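Local coordinates for protein neural CELL adhesion molecule (Homo sapiens, PDB 2VKX) that serves as a neural cell adhesion receptor, probably helping neural cells to recognise and adhere to one another, through a structure that includes tandem fibronectin type III domains, at residues Pro106-Ser111 with Asn186-Ser191; Ser21-Val26 with Ile69-Gly74. The protein carries 1 engineered substitution. All coordinates share one frame; numbering follows the deposited sequence.

Contact 1: residues Pro106-Ser111 with Asn186-Ser191; sequences PVREPS and NQQGKS
P110 and N186 form the dense part of this contact, meeting head-on so that P110 CG and CD lie against N186 CG, OD1 and ND2. P110 CG lies 3.2 Å from N186 ND2, while P110 CD lies 3.3 Å from N186 OD1. The amide is brought there by a first torsion of 60°, which places N186 CG between the backbone N and the carbonyl carbon and folds the group back over its own turn. Both ends of the buried amide have polar partners. N186 OD1 accepts the backbone N of Q188 at 3.0 Å, from a donor well above the carbonyl plane, closing an Asx turn within the type I turn N186-G189; G189 N adds a weak second bond. On the other end, N186 ND2 gives R108 O a weak but fairly straight bond (3.3 Å, 164°), and D135 O is a further weak acceptor. One side-chain amide thus caps its own turn and bonds weakly to the linker.

The outer side is looser and faces solvent. Q188, its CG anti to the backbone N, runs along the linker backbone, with Q188 CG 3.9 Å from R108 C and the bent chain turning its amide toward V107. R108 lies roughly perpendicular to Q188; R108 NH2 and Q188 NE2 remain 4.1 Å apart without bonding. E109 reaches alongside the backbone of G189 and K190, its CG over one face of the R108 guanidinium, offset toward its rim, and makes no hydrogen bond across the contact.

The hairpin joins strands 177-186 and 189-199, the last two of the second fibronectin type III domain. P110 rests on A184 of the former, and S111 bonds to D134, so the segment between strands 92-103 and 114-119 is laid along the end of that domain.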
ATOM      1  N   PRO A 106      -4.533  -8.847  -7.639  1.00 27.04           N
ATOM      2  CA  PRO A 106      -3.844 -10.122  -7.808  1.00 26.13           C
ATOM      3  C   PRO A 106      -2.344  -9.906  -7.678  1.00 27.62           C
ATOM      4  O   PRO A 106      -1.852  -8.796  -7.882  1.00 27.53           O
ATOM      5  CB  PRO A 106      -4.251 -10.533  -9.218  1.00 24.49           C
ATOM      6  CG  PRO A 106      -4.291  -9.241  -9.928  1.00 22.31           C
ATOM      7  CD  PRO A 106      -4.997  -8.332  -8.943  1.00 25.30           C
ATOM      8  N   VAL A 107      -1.614 -10.957  -7.323  1.00 29.58           N
ATOM      9  CA  VAL A 107      -0.171 -10.827  -7.214  1.00 32.58           C
ATOM     10  C   VAL A 107       0.404 -10.911  -8.628  1.00 34.96           C
ATOM     11  O   VAL A 107       0.047 -11.802  -9.405  1.00 35.24           O
ATOM     12  CB  VAL A 107       0.438 -11.927  -6.310  1.00 31.59           C
ATOM     13  CG1 VAL A 107       0.097 -11.642  -4.862  1.00 29.70           C
ATOM     14  CG2 VAL A 107      -0.108 -13.291  -6.695  1.00 33.47           C
ATOM     15  N   ARG A 108       1.256  -9.947  -8.966  1.00 36.48           N
ATOM     16  CA  ARG A 108       1.894  -9.882 -10.276  1.00 37.19           C
ATOM     17  C   ARG A 108       3.411  -9.976 -10.083  1.00 37.80           C
ATOM     18  O   ARG A 108       3.909  -9.823  -8.967  1.00 38.49           O
ATOM     19  CB  ARG A 108       1.506  -8.567 -10.958  1.00 38.29           C
ATOM     20  CG  ARG A 108       2.415  -8.137 -12.107  1.00 45.66           C
ATOM     21  CD  ARG A 108       2.223  -8.958 -13.391  1.00 49.51           C
ATOM     22  NE  ARG A 108       2.344 -10.396 -13.159  1.00 52.50           N
ATOM     23  CZ  ARG A 108       2.276 -11.318 -14.111  1.00 52.08           C
ATOM     24  NH1 ARG A 108       2.093 -10.956 -15.372  1.00 52.96           N
ATOM     25  NH2 ARG A 108       2.376 -12.603 -13.795  1.00 52.02           N
ATOM     26  N   GLU A 109       4.149 -10.246 -11.151  1.00 38.46           N
ATOM     27  CA  GLU A 109       5.599 -10.341 -11.038  1.00 38.33           C
ATOM     28  C   GLU A 109       6.095  -8.961 -10.641  1.00 35.71           C
ATOM     29  O   GLU A 109       5.417  -7.963 -10.864  1.00 33.71           O
ATOM     30  CB  GLU A 109       6.236 -10.767 -12.366  1.00 42.30           C
ATOM     31  CG  GLU A 109       5.519 -11.925 -13.053  1.00 48.56           C
ATOM     32  CD  GLU A 109       6.395 -12.667 -14.057  1.00 51.58           C
ATOM     33  OE1 GLU A 109       7.263 -13.452 -13.618  1.00 53.55           O
ATOM     34  OE2 GLU A 109       6.221 -12.468 -15.281  1.00 53.02           O
ATOM     35  N   PRO A 110       7.288  -8.888 -10.042  1.00 34.25           N
ATOM     36  CA  PRO A 110       7.857  -7.615  -9.612  1.00 33.90           C
ATOM     37  C   PRO A 110       8.259  -6.762 -10.797  1.00 34.18           C
ATOM     38  O   PRO A 110       8.524  -7.284 -11.873  1.00 34.85           O
ATOM     39  CB  PRO A 110       9.081  -8.039  -8.807  1.00 32.91           C
ATOM     40  CG  PRO A 110       8.813  -9.440  -8.452  1.00 32.75           C
ATOM     41  CD  PRO A 110       8.178  -9.991  -9.670  1.00 33.04           C
ATOM     42  N   SER A 111       8.290  -5.451 -10.614  1.00 34.56           N
ATOM     43  CA  SER A 111       8.732  -4.595 -11.697  1.00 35.15           C
ATOM     44  C   SER A 111      10.249  -4.566 -11.509  1.00 35.47           C
ATOM     45  O   SER A 111      10.751  -4.969 -10.458  1.00 34.82           O
ATOM     46  CB  SER A 111       8.103  -3.201 -11.595  1.00 35.73           C
ATOM     47  OG  SER A 111       8.349  -2.602 -10.341  1.00 40.95           O
ATOM     48  N   ASN A 186       9.950 -12.741  -6.999  1.00 36.00           N
ATOM     49  CA  ASN A 186       9.063 -13.061  -5.890  1.00 35.82           C
ATOM     50  C   ASN A 186       8.409 -14.443  -6.083  1.00 36.68           C
ATOM     51  O   ASN A 186       8.741 -15.178  -7.014  1.00 37.01           O
ATOM     52  CB  ASN A 186       7.997 -11.964  -5.689  1.00 35.51           C
ATOM     53  CG  ASN A 186       7.110 -11.762  -6.897  1.00 35.16           C
ATOM     54  OD1 ASN A 186       7.119 -12.560  -7.824  1.00 36.17           O
ATOM     55  ND2 ASN A 186       6.325 -10.690  -6.883  1.00 33.79           N
ATOM     56  N   GLN A 187       7.488 -14.794  -5.193  1.00 37.22           N
ATOM     57  CA  GLN A 187       6.827 -16.087  -5.246  1.00 38.32           C
ATOM     58  C   GLN A 187       6.055 -16.287  -6.547  1.00 37.90           C
ATOM     59  O   GLN A 187       5.662 -17.397  -6.873  1.00 38.95           O
ATOM     60  CB  GLN A 187       5.869 -16.239  -4.046  1.00 41.41           C
ATOM     61  CG  GLN A 187       6.077 -15.225  -2.877  1.00 47.08           C
ATOM     62  CD  GLN A 187       6.612 -15.850  -1.565  1.00 48.83           C
ATOM     63  OE1 GLN A 187       6.596 -15.205  -0.505  1.00 45.48           O
ATOM     64  NE2 GLN A 187       7.092 -17.096  -1.641  1.00 47.43           N
ATOM     65  N   GLN A 188       5.857 -15.211  -7.297  1.00 37.65           N
ATOM     66  CA  GLN A 188       5.102 -15.250  -8.546  1.00 36.09           C
ATOM     67  C   GLN A 188       5.981 -15.373  -9.801  1.00 35.18           C
ATOM     68  O   GLN A 188       5.511 -15.796 -10.859  1.00 33.35           O
ATOM     69  CB  GLN A 188       4.241 -13.983  -8.627  1.00 37.79           C
ATOM     70  CG  GLN A 188       3.347 -13.848  -9.858  1.00 43.66           C
ATOM     71  CD  GLN A 188       2.102 -14.724  -9.791  1.00 47.30           C
ATOM     72  OE1 GLN A 188       1.409 -14.762  -8.769  1.00 48.39           O
ATOM     73  NE2 GLN A 188       1.803 -15.424 -10.889  1.00 47.47           N
ATOM     74  N   GLY A 189       7.251 -14.995  -9.689  1.00 33.62           N
ATOM     75  CA  GLY A 189       8.137 -15.070 -10.836  1.00 32.60           C
ATOM     76  C   GLY A 189       9.169 -13.958 -10.930  1.00 32.25           C
ATOM     77  O   GLY A 189       9.369 -13.199  -9.984  1.00 31.67           O
ATOM     78  N   LYS A 190       9.822 -13.868 -12.086  1.00 31.81           N
ATOM     79  CA  LYS A 190      10.855 -12.868 -12.330  1.00 31.66           C
ATOM     80  C   LYS A 190      10.400 -11.622 -13.100  1.00 31.85           C
ATOM     81  O   LYS A 190       9.485 -11.657 -13.924  1.00 30.88           O
ATOM     82  CB  LYS A 190      12.020 -13.499 -13.083  1.00 31.49           C
ATOM     83  CG  LYS A 190      12.687 -14.645 -12.357  1.00 33.57           C
ATOM     84  CD  LYS A 190      13.565 -15.441 -13.325  1.00 34.32           C
ATOM     85  CE  LYS A 190      14.217 -16.637 -12.650  1.00 35.18           C
ATOM     86  NZ  LYS A 190      14.827 -17.554 -13.654  1.00 34.70           N
ATOM     87  N   SER A 191      11.079 -10.520 -12.824  1.00 31.53           N
ATOM     88  CA  SER A 191      10.791  -9.246 -13.461  1.00 29.52           C
ATOM     89  C   SER A 191      11.597  -9.108 -14.741  1.00 29.37           C
ATOM     90  O   SER A 191      12.403  -9.972 -15.086  1.00 28.59           O
ATOM     91  CB  SER A 191      11.216  -8.115 -12.538  1.00 28.83           C
ATOM     92  OG  SER A 191      12.630  -8.070 -12.481  1.00 23.90           O
TER

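Contact 2: residues Ser21-Val26 with Ile69-Gly74; sequences SSTAQV and IVTIVG
A24 and I72, followed by V26 and V70, pair as antiparallel neighbours, and backbone hydrogen bonding is the first kind of interaction here. Each of these hydrogen-bonded pairs is closed in both directions: A24 N reaches I72 O at 3.0 Å and V26 N reaches V70 O at 2.9 Å, with the return bonds from I72 N and V70 N slightly longer. Between them lies the non-hydrogen-bonded pair Q25-T71, where T71 CA makes a CA-H...O contact of 3.4 Å with A24 O. The strand axes run 4.7 Å apart at 152°, an antiparallel pairing with the usual strand twist.

Apolar contacts occupy the face carrying A24, V26, V70 and I72. A24 CB meets I72 CG1 at 3.6 Å, and I72 CD1 continues over the same methyl. V70 turns CG2 toward V26 CB (3.8 Å), because its chi1 of -65° sets that branch between the backbone N and the carbonyl carbon. Where the pairing ends, away from this face, T23 CG2 packs at a slant on V73 CG1.

Polar chemistry belongs to the other face. Q25 and T71 run next to each other off the same face, and a water bridges their ends: it accepts from Q25 NE2 at 2.8 Å and bonds T71 OG1 at 2.7 Å. T23 OG1 hydrogen-bonds to Q25 NE2 of the second subunit, while the first subunit's Q25 makes a weak reciprocal bond to T23 there.

Strand 24-29 is the middle of the three-stranded sheet of the first fibronectin type III domain, with 13-19 on its other edge. The apolar face looks into the sandwich, where F102 of strand 92-103 touches A24 and I72, and Y59 of strand 55-60 touches V70 and I72.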
ATOM      1  N   SER A  21      -2.723  -6.242  -2.929  1.00 31.94           N
ATOM      2  CA  SER A  21      -2.814  -7.688  -2.985  1.00 31.65           C
ATOM      3  C   SER A  21      -3.132  -8.360  -1.652  1.00 29.45           C
ATOM      4  O   SER A  21      -4.086  -9.133  -1.559  1.00 29.64           O
ATOM      5  CB  SER A  21      -1.521  -8.250  -3.572  1.00 33.33           C
ATOM      6  OG  SER A  21      -0.413  -7.791  -2.808  1.00 42.12           O
ATOM      7  N   SER A  22      -2.344  -8.067  -0.621  1.00 26.99           N
ATOM      8  CA  SER A  22      -2.562  -8.693   0.679  1.00 24.55           C
ATOM      9  C   SER A  22      -2.850  -7.698   1.798  1.00 25.06           C
ATOM     10  O   SER A  22      -3.126  -8.090   2.933  1.00 25.68           O
ATOM     11  CB  SER A  22      -1.362  -9.556   1.047  1.00 21.06           C
ATOM     12  OG  SER A  22      -0.204  -8.760   1.197  1.00 22.67           O
ATOM     13  N   THR A  23      -2.776  -6.410   1.477  1.00 24.39           N
ATOM     14  CA  THR A  23      -3.066  -5.366   2.448  1.00 24.24           C
ATOM     15  C   THR A  23      -4.084  -4.408   1.857  1.00 25.73           C
ATOM     16  O   THR A  23      -4.344  -4.423   0.657  1.00 25.18           O
ATOM     17  CB  THR A  23      -1.833  -4.558   2.815  1.00 22.58           C
ATOM     18  OG1 THR A  23      -1.366  -3.857   1.659  1.00 24.21           O
ATOM     19  CG2 THR A  23      -0.748  -5.464   3.336  1.00 22.51           C
ATOM     20  N   ALA A  24      -4.665  -3.584   2.713  1.00 26.52           N
ATOM     21  CA  ALA A  24      -5.657  -2.609   2.290  1.00 28.59           C
ATOM     22  C   ALA A  24      -5.525  -1.409   3.213  1.00 28.73           C
ATOM     23  O   ALA A  24      -5.467  -1.560   4.426  1.00 30.93           O
ATOM     24  CB  ALA A  24      -7.069  -3.207   2.391  1.00 27.78           C
ATOM     25  N   GLN A  25      -5.457  -0.218   2.645  1.00 27.95           N
ATOM     26  CA  GLN A  25      -5.336   0.963   3.471  1.00 28.63           C
ATOM     27  C   GLN A  25      -6.697   1.604   3.639  1.00 28.99           C
ATOM     28  O   GLN A  25      -7.391   1.895   2.657  1.00 28.10           O
ATOM     29  CB  GLN A  25      -4.366   1.957   2.844  1.00 28.98           C
ATOM     30  CG  GLN A  25      -3.005   1.374   2.577  1.00 29.34           C
ATOM     31  CD  GLN A  25      -2.036   2.414   2.096  1.00 30.37           C
ATOM     32  OE1 GLN A  25      -2.412   3.321   1.356  1.00 32.35           O
ATOM     33  NE2 GLN A  25      -0.778   2.285   2.499  1.00 28.65           N
ATOM     34  N   VAL A  26      -7.084   1.809   4.892  1.00 28.51           N
ATOM     35  CA  VAL A  26      -8.367   2.414   5.169  1.00 29.26           C
ATOM     36  C   VAL A  26      -8.194   3.820   5.707  1.00 29.98           C
ATOM     37  O   VAL A  26      -7.553   4.032   6.736  1.00 29.65           O
ATOM     38  CB  VAL A  26      -9.174   1.563   6.150  1.00 28.43           C
ATOM     39  CG1 VAL A  26     -10.473   2.254   6.494  1.00 28.71           C
ATOM     40  CG2 VAL A  26      -9.465   0.210   5.522  1.00 29.24           C
ATOM     41  N   ILE A  69      -4.578   6.923   8.167  1.00 36.02           N
ATOM     42  CA  ILE A  69      -4.937   5.583   7.751  1.00 34.53           C
ATOM     43  C   ILE A  69      -4.627   4.492   8.766  1.00 34.44           C
ATOM     44  O   ILE A  69      -3.946   4.713   9.769  1.00 35.03           O
ATOM     45  CB  ILE A  69      -4.207   5.198   6.447  1.00 34.29           C
ATOM     46  CG1 ILE A  69      -2.699   5.431   6.624  1.00 33.46           C
ATOM     47  CG2 ILE A  69      -4.789   5.974   5.268  1.00 31.06           C
ATOM     48  CD1 ILE A  69      -1.827   4.812   5.542  1.00 31.59           C
ATOM     49  N   VAL A  70      -5.151   3.307   8.476  1.00 32.26           N
ATOM     50  CA  VAL A  70      -4.925   2.114   9.267  1.00 31.16           C
ATOM     51  C   VAL A  70      -4.853   1.038   8.194  1.00 31.75           C
ATOM     52  O   VAL A  70      -5.738   0.959   7.336  1.00 34.10           O
ATOM     53  CB  VAL A  70      -6.090   1.813  10.232  1.00 30.49           C
ATOM     54  CG1 VAL A  70      -6.197   2.905  11.258  1.00 27.77           C
ATOM     55  CG2 VAL A  70      -7.385   1.667   9.463  1.00 30.89           C
ATOM     56  N   THR A  71      -3.796   0.233   8.223  1.00 29.94           N
ATOM     57  CA  THR A  71      -3.611  -0.816   7.229  1.00 27.61           C
ATOM     58  C   THR A  71      -3.888  -2.218   7.743  1.00 29.78           C
ATOM     59  O   THR A  71      -3.227  -2.707   8.661  1.00 30.99           O
ATOM     60  CB  THR A  71      -2.171  -0.812   6.662  1.00 25.10           C
ATOM     61  OG1 THR A  71      -1.907   0.434   6.018  1.00 21.90           O
ATOM     62  CG2 THR A  71      -1.988  -1.934   5.655  1.00 23.37           C
ATOM     63  N   ILE A  72      -4.876  -2.867   7.152  1.00 30.89           N
ATOM     64  CA  ILE A  72      -5.166  -4.228   7.531  1.00 34.19           C
ATOM     65  C   ILE A  72      -4.238  -5.040   6.626  1.00 34.70           C
ATOM     66  O   ILE A  72      -4.032  -4.699   5.461  1.00 36.04           O
ATOM     67  CB  ILE A  72      -6.653  -4.582   7.288  1.00 36.24           C
ATOM     68  CG1 ILE A  72      -7.015  -4.380   5.824  1.00 37.92           C
ATOM     69  CG2 ILE A  72      -7.551  -3.676   8.137  1.00 37.27           C
ATOM     70  CD1 ILE A  72      -8.496  -4.573   5.552  1.00 40.83           C
ATOM     71  N   VAL A  73      -3.659  -6.099   7.171  1.00 34.78           N
ATOM     72  CA  VAL A  73      -2.728  -6.922   6.424  1.00 32.55           C
ATOM     73  C   VAL A  73      -3.144  -8.383   6.381  1.00 33.02           C
ATOM     74  O   VAL A  73      -4.207  -8.756   6.877  1.00 32.05           O
ATOM     75  CB  VAL A  73      -1.330  -6.831   7.060  1.00 32.61           C
ATOM     76  CG1 VAL A  73      -0.857  -5.383   7.055  1.00 31.48           C
ATOM     77  CG2 VAL A  73      -1.375  -7.355   8.491  1.00 28.48           C
ATOM     78  N   GLY A  74      -2.298  -9.204   5.768  1.00 33.74           N
ATOM     79  CA  GLY A  74      -2.563 -10.631   5.695  1.00 33.93           C
ATOM     80  C   GLY A  74      -3.814 -11.067   4.962  1.00 35.30           C
ATOM     81  O   GLY A  74      -4.404 -12.091   5.300  1.00 36.96           O
TER
HETATM   82  O   HOH W   1       0.291   0.574   4.435  1.00 26.39           O

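Overall arrangement
Contact 2 is a core contact and contact 1 a surface one, and they share no strand: contact 2 pairs strands 24-29 and 69-72 of the first domain's three-stranded sheet, with the turns at their ends, whereas contact 1 sets linker 106-111 against the last hairpin turn and the start of strand 189-199. Their chemistry follows. In contact 2 a regular ladder of backbone bonds holds the strands, with apolar packing inside and a polar face turned to another subunit. Contact 1 has across it one weak amide bond, proline packing and loosely placed polar chains. Although their centres are about 19 Å apart, the two meet at the domain junction, where V107 CG1 packs on S21 CB at 4.0 Å.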